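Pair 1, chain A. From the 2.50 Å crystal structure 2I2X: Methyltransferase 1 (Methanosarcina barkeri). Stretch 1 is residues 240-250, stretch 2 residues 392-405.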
# COMPACT_ATOMS: atom_id res chain seq x y z
N HIS A 240 -3.32 -5.56 26.51
CA HIS A 240 -4.29 -5.81 25.49
C HIS A 240 -5.62 -6.22 26.09
O HIS A 240 -6.69 -5.91 25.51
CB HIS A 240 -3.71 -6.79 24.48
CG HIS A 240 -2.65 -6.19 23.61
ND1 HIS A 240 -2.25 -6.74 22.41
CD2 HIS A 240 -1.91 -5.06 23.76
CE1 HIS A 240 -1.31 -5.98 21.86
NE2 HIS A 240 -1.08 -4.96 22.67
N THR A 241 -5.57 -6.83 27.27
CA THR A 241 -6.79 -7.19 27.98
C THR A 241 -7.56 -5.96 28.47
O THR A 241 -8.72 -6.10 28.80
CB THR A 241 -6.53 -8.14 29.14
OG1 THR A 241 -5.39 -7.72 29.87
CG2 THR A 241 -6.30 -9.57 28.63
N ILE A 242 -6.94 -4.77 28.51
CA ILE A 242 -7.67 -3.54 28.83
C ILE A 242 -8.19 -2.83 27.56
O ILE A 242 -9.26 -2.19 27.55
CB ILE A 242 -6.84 -2.57 29.75
CG1 ILE A 242 -6.63 -3.18 31.15
CG2 ILE A 242 -7.54 -1.23 29.90
CD1 ILE A 242 -5.48 -2.55 31.93
N ALA A 243 -7.43 -2.97 26.47
CA ALA A 243 -7.87 -2.47 25.18
C ALA A 243 -9.20 -3.12 24.73
O ALA A 243 -10.11 -2.44 24.25
CB ALA A 243 -6.76 -2.70 24.14
N VAL A 244 -9.30 -4.43 24.88
CA VAL A 244 -10.51 -5.11 24.47
C VAL A 244 -11.71 -4.69 25.34
O VAL A 244 -12.83 -4.55 24.82
CB VAL A 244 -10.32 -6.67 24.41
CG1 VAL A 244 -10.05 -7.28 25.78
CG2 VAL A 244 -11.50 -7.31 23.77
N ILE A 245 -11.49 -4.45 26.64
CA ILE A 245 -12.56 -3.95 27.49
C ILE A 245 -13.05 -2.61 26.95
O ILE A 245 -14.26 -2.44 26.73
CB ILE A 245 -12.13 -3.85 28.95
CG1 ILE A 245 -11.87 -5.25 29.52
CG2 ILE A 245 -13.23 -3.17 29.79
CD1 ILE A 245 -11.18 -5.22 30.85
N ALA A 246 -12.13 -1.68 26.71
CA ALA A 246 -12.50 -0.40 26.09
C ALA A 246 -13.33 -0.64 24.83
O ALA A 246 -14.32 0.05 24.63
CB ALA A 246 -11.27 0.47 25.79
N ARG A 247 -12.97 -1.64 24.03
CA ARG A 247 -13.73 -1.97 22.83
C ARG A 247 -15.16 -2.43 23.10
O ARG A 247 -16.10 -2.01 22.41
CB ARG A 247 -13.04 -3.03 21.99
CG ARG A 247 -13.76 -3.31 20.68
CD ARG A 247 -13.60 -2.17 19.69
NE ARG A 247 -12.19 -1.99 19.29
CZ ARG A 247 -11.72 -0.95 18.62
NH1 ARG A 247 -12.55 0.03 18.23
NH2 ARG A 247 -10.42 -0.88 18.33
N ALA A 248 -15.31 -3.30 24.08
CA ALA A 248 -16.61 -3.81 24.45
C ALA A 248 -17.56 -2.68 24.87
O ALA A 248 -18.71 -2.65 24.44
CB ALA A 248 -16.46 -4.84 25.56
N ILE A 249 -17.08 -1.74 25.67
CA ILE A 249 -17.86 -0.57 26.13
C ILE A 249 -18.24 0.37 24.97
O ILE A 249 -19.26 1.09 25.05
CB ILE A 249 -17.07 0.22 27.23
CG1 ILE A 249 -16.59 -0.77 28.31
CG2 ILE A 249 -17.89 1.39 27.79
CD1 ILE A 249 -16.00 -0.16 29.61
N SER A 250 -17.41 0.37 23.91
CA SER A 250 -17.62 1.32 22.80
C SER A 250 -18.83 0.88 22.03
O SER A 250 -19.52 1.70 21.42
CB SER A 250 -16.41 1.39 21.87
OG SER A 250 -16.25 0.18 21.13
N ARG A 392 -26.16 -1.23 30.48
CA ARG A 392 -25.86 -2.00 29.26
C ARG A 392 -24.37 -2.01 28.94
O ARG A 392 -23.82 -3.04 28.54
CB ARG A 392 -26.71 -1.55 28.05
CG ARG A 392 -26.31 -0.26 27.38
CD ARG A 392 -27.48 0.24 26.48
NE ARG A 392 -27.04 1.30 25.57
CZ ARG A 392 -27.70 1.69 24.48
NH1 ARG A 392 -28.86 1.16 24.14
NH2 ARG A 392 -27.17 2.63 23.72
N ALA A 393 -23.72 -0.88 29.14
CA ALA A 393 -22.28 -0.75 28.94
C ALA A 393 -21.49 -1.58 29.95
O ALA A 393 -20.49 -2.26 29.59
CB ALA A 393 -21.86 0.72 28.98
N LYS A 394 -21.91 -1.53 31.21
CA LYS A 394 -21.26 -2.36 32.22
C LYS A 394 -21.41 -3.85 31.87
O LYS A 394 -20.45 -4.60 32.01
CB LYS A 394 -21.78 -2.05 33.61
CG LYS A 394 -21.09 -2.78 34.76
CD LYS A 394 -21.29 -2.02 36.09
CE LYS A 394 -22.70 -2.22 36.74
NZ LYS A 394 -23.04 -3.66 37.05
N ASN A 395 -22.60 -4.26 31.39
CA ASN A 395 -22.84 -5.65 31.03
C ASN A 395 -21.82 -6.09 29.96
O ASN A 395 -21.23 -7.17 30.05
CB ASN A 395 -24.27 -5.87 30.51
CG ASN A 395 -25.37 -5.68 31.62
OD1 ASN A 395 -25.08 -5.61 32.81
ND2 ASN A 395 -26.62 -5.62 31.18
N ALA A 396 -21.58 -5.23 28.98
CA ALA A 396 -20.74 -5.55 27.86
C ALA A 396 -19.32 -5.74 28.35
O ALA A 396 -18.65 -6.71 27.99
CB ALA A 396 -20.81 -4.44 26.78
N ALA A 397 -18.86 -4.82 29.19
CA ALA A 397 -17.54 -4.88 29.78
C ALA A 397 -17.32 -6.17 30.57
O ALA A 397 -16.25 -6.78 30.47
CB ALA A 397 -17.33 -3.65 30.68
N ILE A 398 -18.33 -6.59 31.34
CA ILE A 398 -18.20 -7.79 32.18
C ILE A 398 -18.31 -9.05 31.33
O ILE A 398 -17.61 -10.04 31.59
CB ILE A 398 -19.22 -7.81 33.36
CG1 ILE A 398 -18.81 -6.77 34.42
CG2 ILE A 398 -19.30 -9.22 34.00
CD1 ILE A 398 -19.94 -6.44 35.44
N GLU A 399 -19.20 -9.01 30.34
CA GLU A 399 -19.36 -10.10 29.40
C GLU A 399 -18.06 -10.30 28.61
O GLU A 399 -17.65 -11.44 28.33
CB GLU A 399 -20.50 -9.83 28.44
CG GLU A 399 -20.95 -11.05 27.66
CD GLU A 399 -21.76 -12.04 28.48
OE1 GLU A 399 -22.38 -11.63 29.50
OE2 GLU A 399 -21.78 -13.23 28.09
N CYS A 400 -17.42 -9.19 28.28
CA CYS A 400 -16.15 -9.23 27.59
C CYS A 400 -15.12 -10.00 28.44
O CYS A 400 -14.45 -10.92 27.93
CB CYS A 400 -15.66 -7.80 27.27
SG CYS A 400 -13.94 -7.70 26.63
N CYS A 401 -15.00 -9.62 29.70
CA CYS A 401 -14.12 -10.31 30.67
C CYS A 401 -14.41 -11.81 30.73
O CYS A 401 -13.46 -12.63 30.70
CB CYS A 401 -14.22 -9.71 32.08
SG CYS A 401 -13.61 -8.00 32.22
N ASN A 402 -15.70 -12.16 30.79
CA ASN A 402 -16.10 -13.57 30.77
C ASN A 402 -15.62 -14.28 29.51
O ASN A 402 -15.07 -15.38 29.58
CB ASN A 402 -17.62 -13.72 30.89
CG ASN A 402 -18.13 -13.27 32.26
OD1 ASN A 402 -17.40 -13.28 33.27
ND2 ASN A 402 -19.41 -12.88 32.30
N ILE A 403 -15.82 -13.61 28.38
CA ILE A 403 -15.44 -14.16 27.09
C ILE A 403 -13.95 -14.42 27.00
O ILE A 403 -13.56 -15.54 26.65
CB ILE A 403 -15.95 -13.29 25.92
CG1 ILE A 403 -17.47 -13.47 25.82
CG2 ILE A 403 -15.24 -13.71 24.61
CD1 ILE A 403 -18.16 -12.39 25.08
N ILE A 404 -13.13 -13.43 27.35
CA ILE A 404 -11.66 -13.58 27.30
C ILE A 404 -11.22 -14.70 28.26
O ILE A 404 -10.34 -15.49 27.94
CB ILE A 404 -10.89 -12.26 27.63
CG1 ILE A 404 -11.28 -11.10 26.70
CG2 ILE A 404 -9.37 -12.48 27.67
CD1 ILE A 404 -11.23 -11.43 25.20
N GLU A 405 -11.84 -14.77 29.43
CA GLU A 405 -11.53 -15.80 30.41
C GLU A 405 -11.80 -17.19 29.88
O GLU A 405 -10.98 -18.10 30.09
CB GLU A 405 -12.32 -15.59 31.73
CG GLU A 405 -11.58 -14.78 32.75
CD GLU A 405 -12.45 -14.22 33.91
OE1 GLU A 405 -11.98 -13.27 34.56
OE2 GLU A 405 -13.57 -14.70 34.19

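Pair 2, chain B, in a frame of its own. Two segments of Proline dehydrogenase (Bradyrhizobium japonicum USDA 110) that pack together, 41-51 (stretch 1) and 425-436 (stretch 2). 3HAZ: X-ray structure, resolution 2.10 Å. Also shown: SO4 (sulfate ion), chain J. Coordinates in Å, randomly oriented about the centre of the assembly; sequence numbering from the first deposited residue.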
# COMPACT_ATOMS: atom_id res chain seq x y z
N ARG B 41 31.77 3.62 33.89
CA ARG B 41 31.83 4.52 35.04
C ARG B 41 32.57 5.82 34.72
O ARG B 41 32.04 6.91 34.94
CB ARG B 41 32.48 3.82 36.23
CG ARG B 41 32.71 4.74 37.41
CD ARG B 41 33.65 4.12 38.43
NE ARG B 41 34.24 5.14 39.29
CZ ARG B 41 33.64 5.64 40.36
NH1 ARG B 41 32.43 5.22 40.70
NH2 ARG B 41 34.25 6.58 41.08
N THR B 42 33.80 5.70 34.23
CA THR B 42 34.58 6.86 33.78
C THR B 42 33.79 7.74 32.82
O THR B 42 33.74 8.97 32.98
CB THR B 42 35.89 6.43 33.08
OG1 THR B 42 36.77 5.82 34.04
CG2 THR B 42 36.60 7.64 32.48
N ALA B 43 33.18 7.12 31.82
CA ALA B 43 32.44 7.85 30.80
C ALA B 43 31.18 8.55 31.35
O ALA B 43 30.89 9.69 30.98
CB ALA B 43 32.08 6.94 29.63
N THR B 44 30.45 7.87 32.23
CA THR B 44 29.29 8.49 32.88
C THR B 44 29.73 9.72 33.67
O THR B 44 29.08 10.76 33.63
CB THR B 44 28.56 7.50 33.81
OG1 THR B 44 28.10 6.37 33.06
CG2 THR B 44 27.36 8.18 34.48
N ARG B 45 30.84 9.60 34.39
CA ARG B 45 31.36 10.72 35.17
C ARG B 45 31.77 11.90 34.28
O ARG B 45 31.56 13.06 34.63
CB ARG B 45 32.52 10.28 36.06
CG ARG B 45 32.09 9.35 37.20
CD ARG B 45 33.27 8.86 38.01
NE ARG B 45 34.02 9.95 38.63
CZ ARG B 45 33.81 10.41 39.86
NH1 ARG B 45 32.85 9.88 40.61
NH2 ARG B 45 34.54 11.41 40.34
N LEU B 46 32.35 11.59 33.12
CA LEU B 46 32.75 12.64 32.18
C LEU B 46 31.51 13.37 31.65
O LEU B 46 31.48 14.59 31.61
CB LEU B 46 33.58 12.07 31.04
CG LEU B 46 34.92 11.40 31.40
CD1 LEU B 46 35.63 10.90 30.15
CD2 LEU B 46 35.82 12.34 32.18
N ILE B 47 30.50 12.61 31.26
CA ILE B 47 29.28 13.18 30.70
C ILE B 47 28.47 13.96 31.74
O ILE B 47 27.87 14.99 31.43
CB ILE B 47 28.42 12.09 30.04
CG1 ILE B 47 29.10 11.60 28.76
CG2 ILE B 47 27.02 12.61 29.75
CD1 ILE B 47 28.56 10.27 28.27
N GLU B 48 28.45 13.47 32.98
CA GLU B 48 27.83 14.20 34.08
C GLU B 48 28.46 15.58 34.25
O GLU B 48 27.75 16.57 34.41
CB GLU B 48 27.95 13.43 35.39
CG GLU B 48 26.99 12.27 35.52
CD GLU B 48 27.05 11.62 36.89
OE1 GLU B 48 28.18 11.36 37.36
OE2 GLU B 48 25.98 11.38 37.48
N ALA B 49 29.78 15.62 34.23
CA ALA B 49 30.50 16.89 34.30
C ALA B 49 30.13 17.76 33.10
O ALA B 49 29.91 18.96 33.25
CB ALA B 49 32.01 16.65 34.36
N ILE B 50 30.08 17.16 31.92
CA ILE B 50 29.74 17.91 30.72
C ILE B 50 28.36 18.53 30.85
O ILE B 50 28.13 19.66 30.42
CB ILE B 50 29.78 17.02 29.46
CG1 ILE B 50 31.22 16.65 29.09
CG2 ILE B 50 29.11 17.73 28.30
CD1 ILE B 50 31.30 15.63 27.97
N ARG B 51 27.44 17.79 31.45
CA ARG B 51 26.06 18.26 31.59
C ARG B 51 25.82 19.03 32.89
O ARG B 51 24.68 19.34 33.23
CB ARG B 51 25.07 17.10 31.44
CG ARG B 51 25.07 16.54 30.04
CD ARG B 51 23.98 15.51 29.85
NE ARG B 51 23.69 15.33 28.44
CZ ARG B 51 22.82 14.44 27.97
NH1 ARG B 51 22.15 13.66 28.81
NH2 ARG B 51 22.61 14.34 26.66
N GLU B 425 36.08 21.06 27.42
CA GLU B 425 36.59 21.62 28.67
C GLU B 425 36.12 20.87 29.93
O GLU B 425 36.94 20.41 30.73
CB GLU B 425 36.25 23.11 28.79
CG GLU B 425 36.86 23.75 30.04
CD GLU B 425 36.88 25.27 29.98
OE1 GLU B 425 36.36 25.85 29.00
OE2 GLU B 425 37.43 25.89 30.91
N ALA B 426 34.81 20.76 30.10
CA ALA B 426 34.26 20.07 31.26
C ALA B 426 34.74 18.62 31.27
O ALA B 426 35.11 18.09 32.31
CB ALA B 426 32.72 20.13 31.26
N LEU B 427 34.74 18.00 30.09
CA LEU B 427 35.21 16.62 29.97
C LEU B 427 36.61 16.44 30.57
O LEU B 427 36.80 15.67 31.51
CB LEU B 427 35.20 16.20 28.49
CG LEU B 427 35.46 14.74 28.11
CD1 LEU B 427 35.23 14.54 26.62
CD2 LEU B 427 36.87 14.30 28.51
N TYR B 428 37.59 17.16 30.03
CA TYR B 428 38.98 16.93 30.44
C TYR B 428 39.31 17.43 31.86
O TYR B 428 40.18 16.86 32.52
CB TYR B 428 39.95 17.47 29.40
CG TYR B 428 40.04 16.58 28.18
CD1 TYR B 428 39.46 16.96 26.97
CD2 TYR B 428 40.68 15.35 28.24
CE1 TYR B 428 39.53 16.14 25.85
CE2 TYR B 428 40.75 14.51 27.14
CZ TYR B 428 40.18 14.92 25.94
OH TYR B 428 40.25 14.10 24.84
N GLU B 429 38.63 18.47 32.32
CA GLU B 429 38.76 18.91 33.70
C GLU B 429 38.35 17.79 34.65
O GLU B 429 39.03 17.51 35.64
CB GLU B 429 37.92 20.15 33.97
CG GLU B 429 38.53 21.45 33.47
CD GLU B 429 37.66 22.66 33.80
OE1 GLU B 429 36.51 22.46 34.24
OE2 GLU B 429 38.14 23.80 33.60
N GLN B 430 37.22 17.15 34.35
CA GLN B 430 36.74 16.03 35.15
C GLN B 430 37.70 14.85 35.06
O GLN B 430 37.98 14.18 36.06
CB GLN B 430 35.34 15.61 34.73
CG GLN B 430 34.78 14.46 35.56
CD GLN B 430 34.63 14.82 37.03
OE1 GLN B 430 34.26 15.95 37.36
NE2 GLN B 430 34.92 13.87 37.91
N LEU B 431 38.20 14.58 33.86
CA LEU B 431 39.15 13.50 33.65
C LEU B 431 40.39 13.72 34.52
O LEU B 431 40.95 12.78 35.08
CB LEU B 431 39.55 13.39 32.18
CG LEU B 431 40.47 12.21 31.82
CD1 LEU B 431 39.69 10.89 31.87
CD2 LEU B 431 41.10 12.41 30.45
N ALA B 432 40.82 14.98 34.61
CA ALA B 432 42.00 15.32 35.39
C ALA B 432 41.71 15.14 36.87
O ALA B 432 42.57 14.68 37.62
CB ALA B 432 42.44 16.74 35.09
N LYS B 433 40.50 15.50 37.29
CA LYS B 433 40.09 15.31 38.67
C LYS B 433 40.14 13.84 39.07
O LYS B 433 40.51 13.51 40.19
CB LYS B 433 38.66 15.83 38.90
CG LYS B 433 38.51 17.34 38.84
CD LYS B 433 37.14 17.75 39.35
CE LYS B 433 36.85 19.21 39.03
NZ LYS B 433 37.94 20.10 39.49
N ASP B 434 39.76 12.96 38.15
CA ASP B 434 39.66 11.54 38.46
C ASP B 434 40.96 10.79 38.18
O ASP B 434 41.14 9.66 38.61
CB ASP B 434 38.50 10.90 37.68
CG ASP B 434 37.15 11.47 38.08
OD1 ASP B 434 37.05 12.05 39.18
OD2 ASP B 434 36.18 11.34 37.30
N HIS B 435 41.87 11.43 37.45
CA HIS B 435 43.14 10.79 37.10
C HIS B 435 44.26 11.82 37.07
O HIS B 435 44.51 12.46 36.05
CB HIS B 435 43.01 10.07 35.76
CG HIS B 435 41.84 9.13 35.68
ND1 HIS B 435 41.90 7.83 36.12
CD2 HIS B 435 40.59 9.32 35.22
CE1 HIS B 435 40.73 7.25 35.93
NE2 HIS B 435 39.91 8.13 35.38
N ALA B 436 44.95 11.95 38.20
CA ALA B 436 45.97 12.98 38.38
C ALA B 436 47.13 12.87 37.40
O ALA B 436 47.78 13.87 37.09
CB ALA B 436 46.49 12.98 39.83
S SO4 J . 32.74 22.56 27.13
O1 SO4 J . 33.17 21.97 28.40
O2 SO4 J . 31.96 23.77 27.41
O3 SO4 J . 33.90 22.91 26.31
O4 SO4 J . 31.90 21.60 26.42
O HOH W 1 36.15 10.08 35.07
O HOH W 2 37.33 7.79 36.08

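Two helices that cross steeply and run in roughly opposite directions can be held together by quite different chemistry, and pairs 1 and 2 illustrate the principle. In each pair the helix axes approach to 7.9 Å; the angle between their N-to-C directions is 143° in pair 1 and 131° in pair 2. The N, CA and C atoms of 14 central residues superpose with an RMSD of 0.4 Å. All of stretch 1 matches, A:His240 to A:Ser250 on B:Arg41 to B:Arg51, while A:Asn395 to A:Glu405 fall on B:Glu425 to B:His435.

At matched positions in both pairs, an alanine from each helix packs against the other. A:Ala248 matches B:Ala49, and each points its CB toward the partner helix. In pair 1 the CB of A:Ala248 lies 3.5 Å from CB of A:Cys400; in pair 2 the CB of B:Ala49 lies 3.5 Å from CB of B:Gln430, the residue matched to A:Cys400. A second alanine faces back from the other helix: CB of A:Ala396 sits 3.6 Å from O of A:Ala248, and CB of B:Ala426 sits 3.6 Å from O of B:Ala49. Methyl groups thus rest against the opposing backbone or the first carbon of a side chain, and the helices can pack closely.

Beside this shared centre, bulk is distributed differently. A:Ile249 and B:Ile50 nearly coincide, both with chi1 m and chi2 t, but their partners differ in size. CG1 of A:Ile249 meets CB of A:Ala397 at 3.8 Å, whereas CD1 of B:Ile50 meets CB of the matching B:Leu427 at 4.0 Å. CD2 of B:Leu427 also lies 4.0 Å from CD1 of B:Leu46. Likewise in pair 1, the equivalent A:Ile245 places CG2 4.2 Å from CB of A:Ala397 and CD1 3.9 Å from SG of A:Cys401. B:Leu46 likewise packs on the residue matched to that cysteine, with CD2 3.9 Å from CB of B:Leu431.

The sharpest divergence comes toward the C-terminal end of stretch 2. In pair 1, A:Val244 is wholly apolar in its contacts: CG2 approaches SG of A:Cys400 at 3.8 Å and CG1 approaches CG1 of A:Ile404 at 4.1 Å. Pair 2 puts B:Arg45 and B:Asp434 at the valine and isoleucine positions, and a salt bridge replaces the greasy contact. Its two hydrogen bonds run from NE of B:Arg45 to OD2 of B:Asp434 at 2.9 Å and from NH2 of B:Arg45 to OD1 of B:Asp434 at 2.8 Å. The carboxylate also accepts a hydrogen bond within its own helix, from NE2 of B:Gln430 to OD2 of B:Asp434 at 2.9 Å.

Further along, the threonines A:Thr241 and B:Thr42 match. CG2 of A:Thr241 lies 4.3 Å from CG2 of A:Ile404, while a water links OG1 of B:Thr42, at 2.9 Å, to NE2 of B:His435, at 2.7 Å. One backbone frame therefore accommodates a seam that is apolar throughout its side-chain contacts and one that keeps apolar contacts beside a charged, hydrated end.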